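Local coordinates for haloacid dehalogenase (Pseudomonas aeruginosa, PDB 3UMC), which probably hydrolyses the carbon–halogen bond of L-2-haloacids, releasing halide and a 2-hydroxy acid, at residues A[64-67]-A[68-71]; A[113-116]-A[117-120]. All coordinates share one frame; numbering follows the deposited sequence.

Contact 1 of 2, residues A[64-67]-A[68-71]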
loop_
_atom_site.group_PDB
_atom_site.type_symbol
_atom_site.label_atom_id
_atom_site.label_comp_id
_atom_site.label_asym_id
_atom_site.label_seq_id
_atom_site.Cartn_x
_atom_site.Cartn_y
_atom_site.Cartn_z
ATOM N N TRP A 64 -14.971 -24.034 5.052
ATOM C CA TRP A 64 -13.692 -23.362 5.296
ATOM C C TRP A 64 -13.933 -21.897 5.686
ATOM O O TRP A 64 -13.376 -21.387 6.660
ATOM C CB TRP A 64 -12.839 -23.426 4.048
ATOM C CG TRP A 64 -11.383 -23.198 4.235
ATOM C CD1 TRP A 64 -10.719 -22.891 5.393
ATOM C CD2 TRP A 64 -10.420 -23.239 3.225
ATOM N NE1 TRP A 64 -9.370 -22.788 5.152
ATOM C CE2 TRP A 64 -9.167 -22.971 3.818
ATOM C CE3 TRP A 64 -10.479 -23.479 1.868
ATOM C CZ2 TRP A 64 -8.017 -22.934 3.093
ATOM C CZ3 TRP A 64 -9.350 -23.439 1.160
ATOM C CH2 TRP A 64 -8.127 -23.189 1.748
ATOM N N ARG A 65 -14.842 -21.267 4.958
ATOM C CA ARG A 65 -15.173 -19.877 5.176
ATOM C C ARG A 65 -15.707 -19.636 6.575
ATOM O O ARG A 65 -15.598 -18.526 7.089
ATOM C CB ARG A 65 -16.176 -19.388 4.107
ATOM C CG ARG A 65 -16.608 -17.912 4.232
ATOM C CD ARG A 65 -15.425 -16.975 4.302
ATOM N NE ARG A 65 -15.791 -15.568 4.170
ATOM C CZ ARG A 65 -14.914 -14.576 4.118
ATOM N NH1 ARG A 65 -13.615 -14.812 4.240
ATOM N NH2 ARG A 65 -15.333 -13.325 3.989
ATOM N N GLN A 66 -16.278 -20.656 7.197
ATOM C CA GLN A 66 -16.790 -20.519 8.575
ATOM C C GLN A 66 -15.878 -21.042 9.694
ATOM O O GLN A 66 -16.083 -20.691 10.852
ATOM C CB GLN A 66 -18.139 -21.228 8.680
ATOM C CG GLN A 66 -19.193 -20.687 7.743
ATOM C CD GLN A 66 -19.416 -19.203 7.929
ATOM O OE1 GLN A 66 -19.560 -18.457 6.950
ATOM N NE2 GLN A 66 -19.433 -18.756 9.200
ATOM N N GLN A 67 -14.906 -21.880 9.351
ATOM C CA GLN A 67 -14.201 -22.741 10.336
ATOM C C GLN A 67 -13.226 -21.982 11.219
ATOM O O GLN A 67 -12.992 -22.370 12.402
ATOM C CB GLN A 67 -13.439 -23.861 9.614
ATOM C CG GLN A 67 -12.626 -24.839 10.486
ATOM C CD GLN A 67 -13.401 -26.078 10.992
ATOM O OE1 GLN A 67 -14.575 -26.317 10.647
ATOM N NE2 GLN A 67 -12.714 -26.884 11.811
ATOM N N TYR A 68 -12.667 -20.902 10.661
ATOM C CA TYR A 68 -11.609 -20.165 11.351
ATOM C C TYR A 68 -12.114 -19.119 12.346
ATOM O O TYR A 68 -11.322 -18.603 13.176
ATOM C CB TYR A 68 -10.601 -19.584 10.334
ATOM C CG TYR A 68 -11.128 -18.514 9.395
ATOM C CD1 TYR A 68 -11.162 -18.717 8.006
ATOM C CD2 TYR A 68 -11.580 -17.292 9.897
ATOM C CE1 TYR A 68 -11.628 -17.705 7.145
ATOM C CE2 TYR A 68 -12.056 -16.298 9.065
ATOM C CZ TYR A 68 -12.070 -16.495 7.689
ATOM O OH TYR A 68 -12.539 -15.470 6.934
ATOM N N LYS A 69 -13.417 -18.830 12.297
ATOM C CA LYS A 69 -13.979 -17.751 13.135
ATOM C C LYS A 69 -13.670 -17.938 14.610
ATOM O O LYS A 69 -12.928 -17.135 15.159
ATOM C CB LYS A 69 -15.473 -17.509 12.890
ATOM C CG LYS A 69 -15.763 -16.120 12.217
ATOM C CD LYS A 69 -15.263 -16.019 10.786
ATOM C CE LYS A 69 -16.201 -16.758 9.796
ATOM N NZ LYS A 69 -17.428 -16.008 9.351
ATOM N N PRO A 70 -14.211 -19.005 15.259
ATOM C CA PRO A 70 -13.746 -19.320 16.646
ATOM C C PRO A 70 -12.260 -18.996 16.870
ATOM O O PRO A 70 -11.935 -18.328 17.849
ATOM C CB PRO A 70 -14.007 -20.831 16.781
ATOM C CG PRO A 70 -15.116 -21.147 15.710
ATOM C CD PRO A 70 -15.316 -19.889 14.843
ATOM N N ALA A 71 -11.391 -19.435 15.949
ATOM C CA ALA A 71 -9.945 -19.071 15.959
ATOM C C ALA A 71 -9.620 -17.563 15.632
ATOM O O ALA A 71 -8.661 -17.012 16.183
ATOM C CB ALA A 71 -9.134 -20.044 15.047
HETATM O O HOH W 1 -15.074 -15.300 7.163
#
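The carbonyl oxygen of W64 lies obliquely beside the ring of Y68, 3.7 Å from its CD1, while the same oxygen accepts the backbone N-H of Q67. The indole of W64 turns to helix 85-99, where its NE1 donates to the backbone oxygen of H89. R65 supplies the next carbonyl, and here the tyrosine lies over it: R65 O faces one side of the Y68 ring, about 4.1 Å from CE1 and from CZ. A water completes this corner. It donates to R65 O and is hydrogen-bonded to Y68 OH at 2.6 Å, so the buried phenol is tied back to the turn through solvent. The water also sits above one face of the R65 guanidinium. That group reaches Y68 with CG anti to the backbone N (chi1 -180°) and a bend at chi2. NH1 ends 3.0 Å from Y68 OH with the two planes 85° apart, too poorly angled for a direct hydrogen bond; the guanidinium has W36 as a cation-pi partner, and its NE makes a weak hydrogen bond to Y222 OH. Here helix 57-67 gives way to helix 69-76 within the mainly helical cap that haloacid dehalogenases insert after the first strand of the Rossmann-like core. Beside the exposed Q66, K69 curls back through three bends to bring CE within 3.3 Å of R65 O. Its NZ then comes 3.4 Å from Q66 NE2, a meeting of two donors and therefore not a bond. Proline lacks an amide hydrogen, and P70 offers Q66 O only its ring CD, 4.1 Å away. Q67 sends its side chain the other way, onto S92, A95 and L96 of helix 85-99.

Contact 2 of 2, residues A[113-116]-A[117-120]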
loop_
_atom_site.group_PDB
_atom_site.type_symbol
_atom_site.label_atom_id
_atom_site.label_comp_id
_atom_site.label_asym_id
_atom_site.label_seq_id
_atom_site.Cartn_x
_atom_site.Cartn_y
_atom_site.Cartn_z
ATOM N N THR A 113 -4.381 -23.810 0.280
ATOM C CA THR A 113 -4.359 -22.571 1.018
ATOM C C THR A 113 -4.197 -21.313 0.162
ATOM O O THR A 113 -4.710 -20.248 0.539
ATOM C CB THR A 113 -3.246 -22.634 2.047
ATOM O OG1 THR A 113 -3.608 -23.635 2.991
ATOM C CG2 THR A 113 -3.065 -21.307 2.775
ATOM N N GLY A 114 -3.488 -21.437 -0.958
ATOM C CA GLY A 114 -3.200 -20.331 -1.867
ATOM C C GLY A 114 -4.319 -20.116 -2.890
ATOM O O GLY A 114 -4.242 -19.246 -3.778
ATOM N N PHE A 115 -5.350 -20.944 -2.793
ATOM C CA PHE A 115 -6.583 -20.774 -3.565
ATOM C C PHE A 115 -7.203 -19.403 -3.343
ATOM O O PHE A 115 -7.722 -18.798 -4.254
ATOM C CB PHE A 115 -7.603 -21.820 -3.113
ATOM C CG PHE A 115 -7.442 -23.165 -3.771
ATOM C CD1 PHE A 115 -6.329 -23.477 -4.555
ATOM C CD2 PHE A 115 -8.440 -24.143 -3.612
ATOM C CE1 PHE A 115 -6.214 -24.728 -5.167
ATOM C CE2 PHE A 115 -8.310 -25.421 -4.236
ATOM C CZ PHE A 115 -7.209 -25.680 -5.005
ATOM N N TRP A 116 -7.130 -18.960 -2.105
ATOM C CA TRP A 116 -7.638 -17.668 -1.715
ATOM C C TRP A 116 -6.840 -16.529 -2.288
ATOM O O TRP A 116 -7.204 -15.433 -2.033
ATOM C CB TRP A 116 -7.566 -17.541 -0.242
ATOM C CG TRP A 116 -8.433 -18.426 0.449
ATOM C CD1 TRP A 116 -8.084 -19.585 1.063
ATOM C CD2 TRP A 116 -9.803 -18.203 0.743
ATOM N NE1 TRP A 116 -9.169 -20.118 1.705
ATOM C CE2 TRP A 116 -10.244 -19.290 1.517
ATOM C CE3 TRP A 116 -10.711 -17.188 0.421
ATOM C CZ2 TRP A 116 -11.570 -19.420 1.958
ATOM C CZ3 TRP A 116 -12.023 -17.298 0.883
ATOM C CH2 TRP A 116 -12.439 -18.419 1.635
ATOM N N HIS A 117 -5.799 -16.788 -3.074
ATOM C CA HIS A 117 -4.920 -15.769 -3.556
ATOM C C HIS A 117 -5.265 -15.410 -4.977
ATOM O O HIS A 117 -4.762 -14.428 -5.524
ATOM C CB HIS A 117 -3.462 -16.265 -3.450
ATOM C CG HIS A 117 -2.930 -16.345 -2.037
ATOM N ND1 HIS A 117 -1.725 -15.780 -1.673
ATOM C CD2 HIS A 117 -3.420 -16.923 -0.919
ATOM C CE1 HIS A 117 -1.501 -15.998 -0.387
ATOM N NE2 HIS A 117 -2.516 -16.688 0.100
ATOM N N ARG A 118 -6.193 -16.167 -5.575
ATOM C CA ARG A 118 -6.554 -15.960 -6.972
ATOM C C ARG A 118 -8.058 -15.895 -7.019
ATOM O O ARG A 118 -8.711 -16.941 -6.971
ATOM C CB ARG A 118 -6.026 -17.125 -7.797
ATOM C CG ARG A 118 -4.477 -17.111 -7.917
ATOM C CD ARG A 118 -3.896 -18.220 -8.847
ATOM N NE ARG A 118 -4.192 -19.515 -8.258
ATOM C CZ ARG A 118 -3.576 -20.030 -7.196
ATOM N NH1 ARG A 118 -2.574 -19.394 -6.586
ATOM N NH2 ARG A 118 -3.958 -21.209 -6.741
ATOM N N LEU A 119 -8.643 -14.685 -7.052
ATOM C CA LEU A 119 -10.090 -14.597 -6.929
ATOM C C LEU A 119 -10.681 -13.710 -7.974
ATOM O O LEU A 119 -10.196 -12.612 -8.171
ATOM C CB LEU A 119 -10.517 -14.105 -5.536
ATOM C CG LEU A 119 -9.829 -14.764 -4.392
ATOM C CD1 LEU A 119 -10.023 -13.952 -3.195
ATOM C CD2 LEU A 119 -10.305 -16.272 -4.155
ATOM N N ARG A 120 -11.807 -14.151 -8.556
ATOM C CA ARG A 120 -12.403 -13.483 -9.640
ATOM C C ARG A 120 -13.146 -12.235 -9.142
ATOM O O ARG A 120 -13.946 -12.313 -8.248
ATOM C CB ARG A 120 -13.386 -14.415 -10.356
ATOM C CG ARG A 120 -14.165 -13.739 -11.529
ATOM C CD ARG A 120 -15.194 -14.748 -12.323
ATOM N NE ARG A 120 -14.389 -15.763 -13.000
ATOM C CZ ARG A 120 -14.163 -17.012 -12.564
ATOM N NH1 ARG A 120 -13.325 -17.787 -13.261
ATOM N NH2 ARG A 120 -14.767 -17.504 -11.462
#
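The carbonyl oxygen of G114 is approached by both H117 and R118 in a short 3-10 turn that follows helix 106-113. H117 N donates to it at 3.0 Å with an angle of 149°, arriving well above the carbonyl plane and not along a lone pair. The next i to i+3 bond, R118 N to F115 O, is weak at 3.3 Å though nearly straight (168°); F115 O also accepts from Q43 NE2 of helix 36-50. Packing is tight where H117 and L119 meet the turn's carbonyls. H117 CB is 3.1 Å from G114 O, and the imidazole folds back so that CD2 lies 3.5 Å from G114 CA, as CG stands beside the backbone N (chi1 -72°). L119 brings CD1 to 3.4 Å from W116 O and CD2 beside F115 O.

The partly exposed side chain of R118 is looser. Its guanidinium lays one face over G114 O without a bond, and NH2 stands 3.9 Å from F115 CD1, while making a weak hydrogen bond to Q43 OE1.

Both imidazole nitrogens are held from outside, NE2 by D86 of helix 85-99 and ND1 by D151 of helix 146-156, so the turn bridges those two helices. F115 and L119 pack on helix 36-50, and the chain runs on into strand 120-121, which pairs antiparallel with strand 34-35.

Contact 1 closes well before contact 2 opens along the chain, yet the fold brings their centres to about 17 Å and their edges together. W64 CH2 of the first lies 3.2 Å from W116 NE1 of the second, in an edge-to-face pair of indoles. H89 on helix 85-99 is common ground: its ring stacks on W116 and meets that of Y68. One break in the helical cap is thus packed against the turn that ends helix 106-113. Beyond that turn, strand 120-121 and then helix 125-132 carry the chain back to the six-stranded parallel core, as expected for a family whose active site generally lies between core and cap.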